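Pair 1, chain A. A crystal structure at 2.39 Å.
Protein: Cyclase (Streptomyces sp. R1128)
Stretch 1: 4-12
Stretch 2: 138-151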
# COMPACT_ATOMS: atom_id res chain seq x y z
N MET A 4 -7.44 19.10 0.32
CA MET A 4 -7.46 17.85 -0.44
C MET A 4 -6.71 16.68 0.28
O MET A 4 -5.67 16.89 0.90
CB MET A 4 -6.87 18.13 -1.86
CG MET A 4 -6.99 17.04 -2.92
SD MET A 4 -8.70 16.74 -3.51
CE MET A 4 -9.20 18.35 -3.96
N ARG A 5 -7.22 15.45 0.23
CA ARG A 5 -6.51 14.37 0.93
C ARG A 5 -5.93 13.49 -0.13
O ARG A 5 -6.51 13.41 -1.18
CB ARG A 5 -7.40 13.56 1.85
CG ARG A 5 -8.02 14.35 3.05
CD ARG A 5 -7.11 14.25 4.30
NE ARG A 5 -6.96 12.82 4.73
CZ ARG A 5 -5.87 12.06 4.51
NH1 ARG A 5 -4.79 12.57 3.89
NH2 ARG A 5 -5.87 10.79 4.84
N HIS A 6 -4.82 12.81 0.21
CA HIS A 6 -4.17 11.90 -0.64
C HIS A 6 -3.77 10.59 0.10
O HIS A 6 -2.99 10.62 1.03
CB HIS A 6 -2.90 12.57 -1.32
CG HIS A 6 -2.16 11.62 -2.21
ND1 HIS A 6 -2.53 11.38 -3.52
CD2 HIS A 6 -1.09 10.81 -1.97
CE1 HIS A 6 -1.73 10.45 -4.04
NE2 HIS A 6 -0.87 10.07 -3.11
N VAL A 7 -4.27 9.43 -0.37
CA VAL A 7 -3.90 8.13 0.20
C VAL A 7 -3.48 7.16 -0.86
O VAL A 7 -3.78 7.39 -2.01
CB VAL A 7 -5.02 7.52 1.09
CG1 VAL A 7 -5.44 8.55 2.26
CG2 VAL A 7 -6.19 7.21 0.28
N GLU A 8 -2.76 6.09 -0.47
CA GLU A 8 -2.21 5.10 -1.40
C GLU A 8 -2.24 3.77 -0.74
O GLU A 8 -1.80 3.64 0.38
CB GLU A 8 -0.79 5.43 -1.86
CG GLU A 8 -0.67 6.76 -2.35
CD GLU A 8 0.63 7.01 -3.10
OE1 GLU A 8 1.29 6.04 -3.44
OE2 GLU A 8 1.02 8.19 -3.26
N HIS A 9 -2.72 2.77 -1.44
CA HIS A 9 -2.80 1.42 -0.83
C HIS A 9 -2.20 0.47 -1.86
O HIS A 9 -2.24 0.80 -3.04
CB HIS A 9 -4.21 0.98 -0.48
CG HIS A 9 -4.86 1.78 0.62
ND1 HIS A 9 -5.33 3.07 0.43
CD2 HIS A 9 -5.14 1.46 1.90
CE1 HIS A 9 -5.88 3.51 1.55
NE2 HIS A 9 -5.78 2.55 2.46
N THR A 10 -1.72 -0.70 -1.43
CA THR A 10 -1.11 -1.63 -2.36
C THR A 10 -1.31 -3.06 -1.90
O THR A 10 -1.55 -3.29 -0.71
CB THR A 10 0.44 -1.26 -2.63
OG1 THR A 10 0.94 -1.97 -3.74
CG2 THR A 10 1.40 -1.44 -1.38
N VAL A 11 -1.15 -3.98 -2.86
CA VAL A 11 -1.17 -5.46 -2.71
C VAL A 11 -0.25 -6.02 -3.82
O VAL A 11 -0.02 -5.32 -4.85
CB VAL A 11 -2.67 -5.80 -2.85
CG1 VAL A 11 -3.28 -6.12 -4.29
CG2 VAL A 11 -3.40 -6.09 -1.50
N THR A 12 0.34 -7.20 -3.57
CA THR A 12 1.24 -7.92 -4.45
C THR A 12 0.36 -8.96 -5.04
O THR A 12 -0.21 -9.74 -4.28
CB THR A 12 2.41 -8.56 -3.64
OG1 THR A 12 3.24 -7.53 -3.15
CG2 THR A 12 3.31 -9.35 -4.53
N LEU A 138 -16.19 10.07 4.85
CA LEU A 138 -15.38 9.87 3.63
C LEU A 138 -14.07 9.20 3.88
O LEU A 138 -13.72 8.38 3.11
CB LEU A 138 -15.11 11.19 2.91
CG LEU A 138 -15.31 11.35 1.38
CD1 LEU A 138 -14.41 12.33 0.81
CD2 LEU A 138 -15.37 10.15 0.53
N GLU A 139 -13.30 9.53 4.91
CA GLU A 139 -12.10 8.67 5.18
C GLU A 139 -12.44 7.19 5.33
O GLU A 139 -11.68 6.37 4.80
CB GLU A 139 -11.28 9.00 6.45
CG GLU A 139 -10.83 10.36 6.59
CD GLU A 139 -9.55 10.74 5.90
OE1 GLU A 139 -8.57 9.91 5.73
OE2 GLU A 139 -9.50 11.97 5.61
N ALA A 140 -13.54 6.87 6.06
CA ALA A 140 -13.89 5.49 6.39
C ALA A 140 -14.22 4.71 5.10
O ALA A 140 -13.89 3.51 4.98
CB ALA A 140 -15.04 5.41 7.39
N VAL A 141 -14.80 5.40 4.16
CA VAL A 141 -15.45 4.81 3.00
C VAL A 141 -14.31 4.65 1.92
O VAL A 141 -14.21 3.64 1.22
CB VAL A 141 -16.60 5.81 2.53
CG1 VAL A 141 -16.61 5.96 0.95
CG2 VAL A 141 -17.99 5.48 3.25
N VAL A 142 -13.45 5.63 1.83
CA VAL A 142 -12.32 5.49 0.95
C VAL A 142 -11.38 4.34 1.39
O VAL A 142 -11.02 3.49 0.57
CB VAL A 142 -11.52 6.80 0.89
CG1 VAL A 142 -10.12 6.51 0.24
CG2 VAL A 142 -12.31 7.84 0.17
N GLU A 143 -11.07 4.30 2.70
CA GLU A 143 -10.27 3.28 3.32
C GLU A 143 -10.89 1.88 3.10
O GLU A 143 -10.20 0.94 2.63
CB GLU A 143 -10.05 3.61 4.81
CG GLU A 143 -9.55 2.42 5.64
CD GLU A 143 -8.10 2.03 5.29
OE1 GLU A 143 -7.42 2.87 4.68
OE2 GLU A 143 -7.64 0.89 5.63
N ARG A 144 -12.15 1.70 3.48
CA ARG A 144 -12.85 0.43 3.24
C ARG A 144 -12.85 -0.11 1.77
O ARG A 144 -12.61 -1.27 1.48
CB ARG A 144 -14.30 0.53 3.84
CG ARG A 144 -15.23 -0.66 3.50
CD ARG A 144 -16.55 -0.70 4.28
NE ARG A 144 -16.35 -1.80 5.19
CZ ARG A 144 -17.02 -2.95 5.21
NH1 ARG A 144 -18.09 -3.18 4.41
NH2 ARG A 144 -16.64 -3.87 6.09
N ASN A 145 -13.14 0.74 0.84
CA ASN A 145 -13.43 0.31 -0.49
C ASN A 145 -12.18 0.17 -1.30
O ASN A 145 -12.12 -0.56 -2.23
CB ASN A 145 -14.30 1.40 -1.04
CG ASN A 145 -15.70 1.07 -0.87
OD1 ASN A 145 -16.31 0.41 -1.73
ND2 ASN A 145 -16.24 1.43 0.30
N SER A 146 -11.21 0.96 -0.97
CA SER A 146 -9.91 0.89 -1.51
C SER A 146 -9.30 -0.54 -1.30
O SER A 146 -8.87 -1.21 -2.24
CB SER A 146 -9.08 2.01 -0.84
OG SER A 146 -7.73 1.85 -1.16
N VAL A 147 -9.30 -0.98 -0.03
CA VAL A 147 -8.93 -2.35 0.40
C VAL A 147 -9.77 -3.45 -0.35
O VAL A 147 -9.18 -4.35 -0.86
CB VAL A 147 -8.96 -2.47 1.99
CG1 VAL A 147 -8.75 -3.92 2.43
CG2 VAL A 147 -7.84 -1.56 2.58
N ALA A 148 -11.09 -3.30 -0.47
CA ALA A 148 -12.00 -4.23 -1.10
C ALA A 148 -11.74 -4.31 -2.60
O ALA A 148 -11.68 -5.42 -3.15
CB ALA A 148 -13.50 -3.83 -0.82
N ASP A 149 -11.41 -3.17 -3.22
CA ASP A 149 -11.15 -3.08 -4.66
C ASP A 149 -9.84 -3.76 -5.05
O ASP A 149 -9.75 -4.50 -6.03
CB ASP A 149 -11.13 -1.56 -5.10
CG ASP A 149 -12.56 -0.92 -5.28
OD1 ASP A 149 -13.62 -1.63 -5.13
OD2 ASP A 149 -12.61 0.32 -5.59
N LEU A 150 -8.77 -3.37 -4.37
CA LEU A 150 -7.45 -4.03 -4.49
C LEU A 150 -7.57 -5.54 -4.39
O LEU A 150 -7.00 -6.18 -5.22
CB LEU A 150 -6.47 -3.48 -3.44
CG LEU A 150 -5.78 -2.13 -3.74
CD1 LEU A 150 -5.02 -1.56 -2.52
CD2 LEU A 150 -4.78 -2.17 -4.96
N ASN A 151 -8.18 -6.09 -3.32
CA ASN A 151 -8.43 -7.53 -3.10
C ASN A 151 -9.35 -8.21 -4.21
O ASN A 151 -9.14 -9.36 -4.59
CB ASN A 151 -8.97 -7.80 -1.68
CG ASN A 151 -7.91 -7.53 -0.57
OD1 ASN A 151 -6.67 -7.71 -0.72
ND2 ASN A 151 -8.43 -7.16 0.60

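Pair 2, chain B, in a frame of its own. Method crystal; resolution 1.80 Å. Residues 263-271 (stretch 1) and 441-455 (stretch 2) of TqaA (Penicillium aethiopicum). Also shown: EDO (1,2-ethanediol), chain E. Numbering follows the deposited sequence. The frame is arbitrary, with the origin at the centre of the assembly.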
# COMPACT_ATOMS: atom_id res chain seq x y z
N GLY B 263 24.11 -1.50 1.41
CA GLY B 263 23.44 -2.71 1.87
C GLY B 263 22.29 -3.11 0.97
O GLY B 263 22.04 -2.47 -0.06
N GLN B 264 21.57 -4.17 1.34
CA GLN B 264 20.46 -4.62 0.50
C GLN B 264 19.18 -4.86 1.28
O GLN B 264 19.20 -5.05 2.51
CB GLN B 264 20.84 -5.89 -0.25
CG GLN B 264 20.99 -7.11 0.64
CD GLN B 264 21.35 -8.35 -0.17
OE1 GLN B 264 21.38 -8.32 -1.41
NE2 GLN B 264 21.61 -9.46 0.52
N THR B 265 18.08 -4.83 0.56
CA THR B 265 16.77 -5.10 1.14
C THR B 265 16.75 -6.57 1.53
O THR B 265 17.04 -7.44 0.70
CB THR B 265 15.66 -4.82 0.13
OG1 THR B 265 15.66 -3.42 -0.20
CG2 THR B 265 14.29 -5.22 0.69
N LEU B 266 16.45 -6.84 2.80
CA LEU B 266 16.29 -8.21 3.27
C LEU B 266 14.86 -8.47 3.71
O LEU B 266 14.29 -7.67 4.47
CB LEU B 266 17.22 -8.53 4.44
CG LEU B 266 18.72 -8.42 4.28
CD1 LEU B 266 19.39 -8.90 5.58
CD2 LEU B 266 19.14 -9.28 3.12
N TRP B 267 14.29 -9.59 3.24
CA TRP B 267 13.03 -10.10 3.76
C TRP B 267 13.30 -11.31 4.66
O TRP B 267 14.04 -12.23 4.29
CB TRP B 267 12.08 -10.53 2.65
CG TRP B 267 11.44 -9.43 1.90
CD1 TRP B 267 11.96 -8.74 0.84
CD2 TRP B 267 10.13 -8.89 2.13
NE1 TRP B 267 11.05 -7.80 0.40
CE2 TRP B 267 9.92 -7.87 1.17
CE3 TRP B 267 9.12 -9.17 3.05
CZ2 TRP B 267 8.74 -7.13 1.11
CZ3 TRP B 267 7.95 -8.43 3.00
CH2 TRP B 267 7.76 -7.43 2.02
N THR B 268 12.67 -11.33 5.82
CA THR B 268 12.86 -12.43 6.77
C THR B 268 11.50 -12.92 7.24
O THR B 268 10.63 -12.12 7.58
CB THR B 268 13.75 -11.99 7.95
OG1 THR B 268 15.00 -11.50 7.44
CG2 THR B 268 13.99 -13.15 8.92
N PHE B 269 11.29 -14.23 7.22
CA PHE B 269 9.95 -14.79 7.44
C PHE B 269 9.94 -15.74 8.62
O PHE B 269 10.89 -16.50 8.81
CB PHE B 269 9.45 -15.53 6.19
CG PHE B 269 9.50 -14.72 4.93
CD1 PHE B 269 8.45 -13.88 4.59
CD2 PHE B 269 10.58 -14.81 4.06
CE1 PHE B 269 8.48 -13.12 3.42
CE2 PHE B 269 10.61 -14.05 2.89
CZ PHE B 269 9.56 -13.22 2.57
N LYS B 270 8.85 -15.74 9.37
CA LYS B 270 8.63 -16.73 10.43
C LYS B 270 7.15 -17.08 10.47
O LYS B 270 6.30 -16.22 10.67
CB LYS B 270 9.10 -16.20 11.79
CG LYS B 270 8.94 -17.17 12.98
CD LYS B 270 9.61 -18.50 12.69
CE LYS B 270 10.11 -19.19 13.96
NZ LYS B 270 9.02 -19.76 14.76
N GLY B 271 6.83 -18.36 10.27
CA GLY B 271 5.44 -18.77 10.36
C GLY B 271 5.09 -19.39 11.69
O GLY B 271 5.89 -20.14 12.27
N SER B 441 19.75 -4.13 5.03
CA SER B 441 20.67 -4.90 5.84
C SER B 441 21.56 -4.01 6.70
O SER B 441 22.14 -4.47 7.69
CB SER B 441 21.53 -5.81 4.95
OG SER B 441 22.19 -5.01 3.99
N ARG B 442 21.69 -2.75 6.31
CA ARG B 442 22.47 -1.80 7.10
C ARG B 442 21.70 -1.41 8.36
O ARG B 442 22.29 -1.10 9.38
CB ARG B 442 22.78 -0.52 6.32
CG ARG B 442 23.73 -0.66 5.14
CD ARG B 442 23.56 0.60 4.29
NE ARG B 442 22.29 1.22 4.65
CZ ARG B 442 21.80 2.34 4.12
NH1 ARG B 442 22.46 2.98 3.16
NH2 ARG B 442 20.62 2.80 4.55
N VAL B 443 20.37 -1.39 8.25
CA VAL B 443 19.51 -1.01 9.36
C VAL B 443 19.31 -2.18 10.29
O VAL B 443 19.43 -2.07 11.51
CB VAL B 443 18.14 -0.51 8.84
CG1 VAL B 443 17.19 -0.23 10.02
CG2 VAL B 443 18.34 0.73 8.00
N LEU B 444 19.02 -3.33 9.70
CA LEU B 444 18.79 -4.53 10.47
C LEU B 444 19.48 -5.69 9.77
O LEU B 444 19.06 -6.12 8.70
CB LEU B 444 17.28 -4.75 10.59
CG LEU B 444 16.72 -5.62 11.70
CD1 LEU B 444 17.05 -5.08 13.12
CD2 LEU B 444 15.22 -5.73 11.51
N GLY B 445 20.57 -6.19 10.37
CA GLY B 445 21.33 -7.27 9.79
C GLY B 445 20.53 -8.55 9.81
O GLY B 445 19.55 -8.65 10.56
N GLN B 446 20.92 -9.53 9.00
CA GLN B 446 20.16 -10.77 8.89
C GLN B 446 19.90 -11.47 10.23
O GLN B 446 18.76 -11.86 10.51
CB GLN B 446 20.83 -11.76 7.95
CG GLN B 446 20.00 -13.03 7.76
CD GLN B 446 18.62 -12.73 7.15
OE1 GLN B 446 18.51 -12.40 5.97
NE2 GLN B 446 17.58 -12.82 7.98
N GLU B 447 20.94 -11.67 11.05
CA GLU B 447 20.73 -12.35 12.33
C GLU B 447 19.77 -11.54 13.22
O GLU B 447 18.97 -12.11 13.95
CB GLU B 447 22.08 -12.61 13.05
CG GLU B 447 22.45 -11.58 14.12
CD GLU B 447 23.60 -12.03 15.04
OE1 GLU B 447 24.04 -13.20 14.95
OE2 GLU B 447 24.05 -11.21 15.86
N GLN B 448 19.84 -10.22 13.14
CA GLN B 448 18.95 -9.35 13.91
C GLN B 448 17.51 -9.43 13.43
O GLN B 448 16.57 -9.42 14.24
CB GLN B 448 19.41 -7.90 13.86
CG GLN B 448 20.73 -7.66 14.55
CD GLN B 448 21.18 -6.23 14.39
OE1 GLN B 448 21.26 -5.71 13.27
NE2 GLN B 448 21.48 -5.57 15.50
N ALA B 449 17.33 -9.49 12.12
CA ALA B 449 15.96 -9.56 11.58
C ALA B 449 15.34 -10.91 11.92
O ALA B 449 14.14 -11.00 12.19
CB ALA B 449 15.96 -9.32 10.10
N THR B 450 16.16 -11.97 11.92
CA THR B 450 15.66 -13.30 12.27
C THR B 450 15.21 -13.26 13.73
O THR B 450 14.17 -13.82 14.07
CB THR B 450 16.73 -14.42 12.05
OG1 THR B 450 17.00 -14.58 10.65
CG2 THR B 450 16.24 -15.75 12.57
N GLU B 451 15.98 -12.59 14.58
CA GLU B 451 15.64 -12.52 16.00
C GLU B 451 14.38 -11.71 16.22
O GLU B 451 13.53 -12.07 17.04
CB GLU B 451 16.79 -11.94 16.83
CG GLU B 451 16.54 -11.96 18.35
CD GLU B 451 16.39 -13.37 18.95
OE1 GLU B 451 16.65 -14.38 18.26
OE2 GLU B 451 16.01 -13.48 20.14
N LEU B 452 14.24 -10.61 15.48
CA LEU B 452 13.03 -9.80 15.56
C LEU B 452 11.80 -10.62 15.16
O LEU B 452 10.81 -10.62 15.87
CB LEU B 452 13.15 -8.56 14.66
CG LEU B 452 11.91 -7.67 14.66
CD1 LEU B 452 11.60 -7.13 16.06
CD2 LEU B 452 12.08 -6.55 13.63
N ALA B 453 11.87 -11.30 14.02
CA ALA B 453 10.72 -12.10 13.57
C ALA B 453 10.40 -13.21 14.57
O ALA B 453 9.23 -13.51 14.84
CB ALA B 453 10.98 -12.68 12.15
N ASN B 454 11.45 -13.83 15.11
CA ASN B 454 11.28 -14.87 16.12
C ASN B 454 10.62 -14.37 17.40
O ASN B 454 9.70 -14.99 17.91
CB ASN B 454 12.62 -15.50 16.46
CG ASN B 454 13.07 -16.51 15.40
OD1 ASN B 454 12.27 -16.93 14.56
ND2 ASN B 454 14.34 -16.89 15.43
N ASN B 455 11.13 -13.25 17.91
CA ASN B 455 10.60 -12.70 19.17
C ASN B 455 9.14 -12.26 19.05
O ASN B 455 8.31 -12.57 19.90
CB ASN B 455 11.44 -11.51 19.63
CG ASN B 455 12.84 -11.88 20.08
OD1 ASN B 455 13.69 -11.00 20.22
ND2 ASN B 455 13.10 -13.17 20.27
C1 EDO E . 12.83 -6.58 -2.61
O1 EDO E . 11.55 -6.22 -2.02
C2 EDO E . 12.91 -6.25 -4.11
O2 EDO E . 12.96 -4.83 -4.35
O HOH W 1 16.35 -13.46 4.78

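A strand laid along a helix in nearly the same direction is a recurrent unit of protein architecture, and the two pairs compared here illustrate how one backbone arrangement accepts different side-chain chemistries. In pair 1 the strand and helix directions differ by 25°, with axes approaching to 8.6 Å; in pair 2 the values are 30° and 7.9 Å. Fourteen central residues superpose with an RMSD of 0.6 Å, and inward-facing strand positions alternate in both.

A:Arg5 points toward the helix and forms a salt bridge with A:Glu139 (NE to OE2, 2.8 Å), whereas its match B:Gln264 points away. The first matched position that points toward the helix in both pairs is A:Val7 and B:Leu266, apolar in each, but the helix side differs. A:Val7 CG2 meets A:Val142 CG1 at 4.0 Å. The counterpart of A:Val142 is B:Gly445, the N-cap residue of its helix, which offers no side chain; the longer B:Leu266 instead contacts residues before and after the glycine in sequence, its CD1 lying 3.8 Å from B:Ser441 CB and 3.6 Å from B:Gln446 OE1.

At the centre stand A:His9 and B:Thr268, and here a polar link is made from matched positions with different groups. A:His9 NE2 donates to A:Glu143 OE1 (2.8 Å) at the edge of the imidazole, near the ring plane. In pair 2 the direction is reversed: B:Gln446, the match of A:Glu143, donates from NE2 to B:Thr268 OG1 (2.9 Å). In both cases the helix residue's CA-to-CB bond points sideways while the end of its side chain comes nearer the strand. A water adds a further link in pair 2, donating to B:Trp267 O and B:Gln446 OE1, 2.7 Å from each.

The next helix turn supplies A:Ser146 and B:Ala449, both small and pointing toward the strand. A:Ser146 OG sits over one face of the A:His9 ring, 3.1 Å from ND1, whereas B:Ala449 CB rests 3.6 Å from B:Thr268 OG1.

Further along, bulk is distributed differently. A:Leu150 fills space beside the strand, its CD1 3.4 Å from A:His9 CB, and its CB lies 4.2 Å from A:Val11 CG1. The matched B:Ala453 is much smaller, and its CB packs 4.0 Å from CB of B:Lys270, the counterpart of A:Val11. Farther along the lysine side chain, CE lies 3.2 Å from B:Asn454 OD1; in pair 1 A:Val11 CG2 approaches OD1 of the matched A:Asn151 at 3.7 Å.

The general lesson is that a shared backbone arrangement brings many of the same positions together, while size and polarity are apportioned differently between strand and helix.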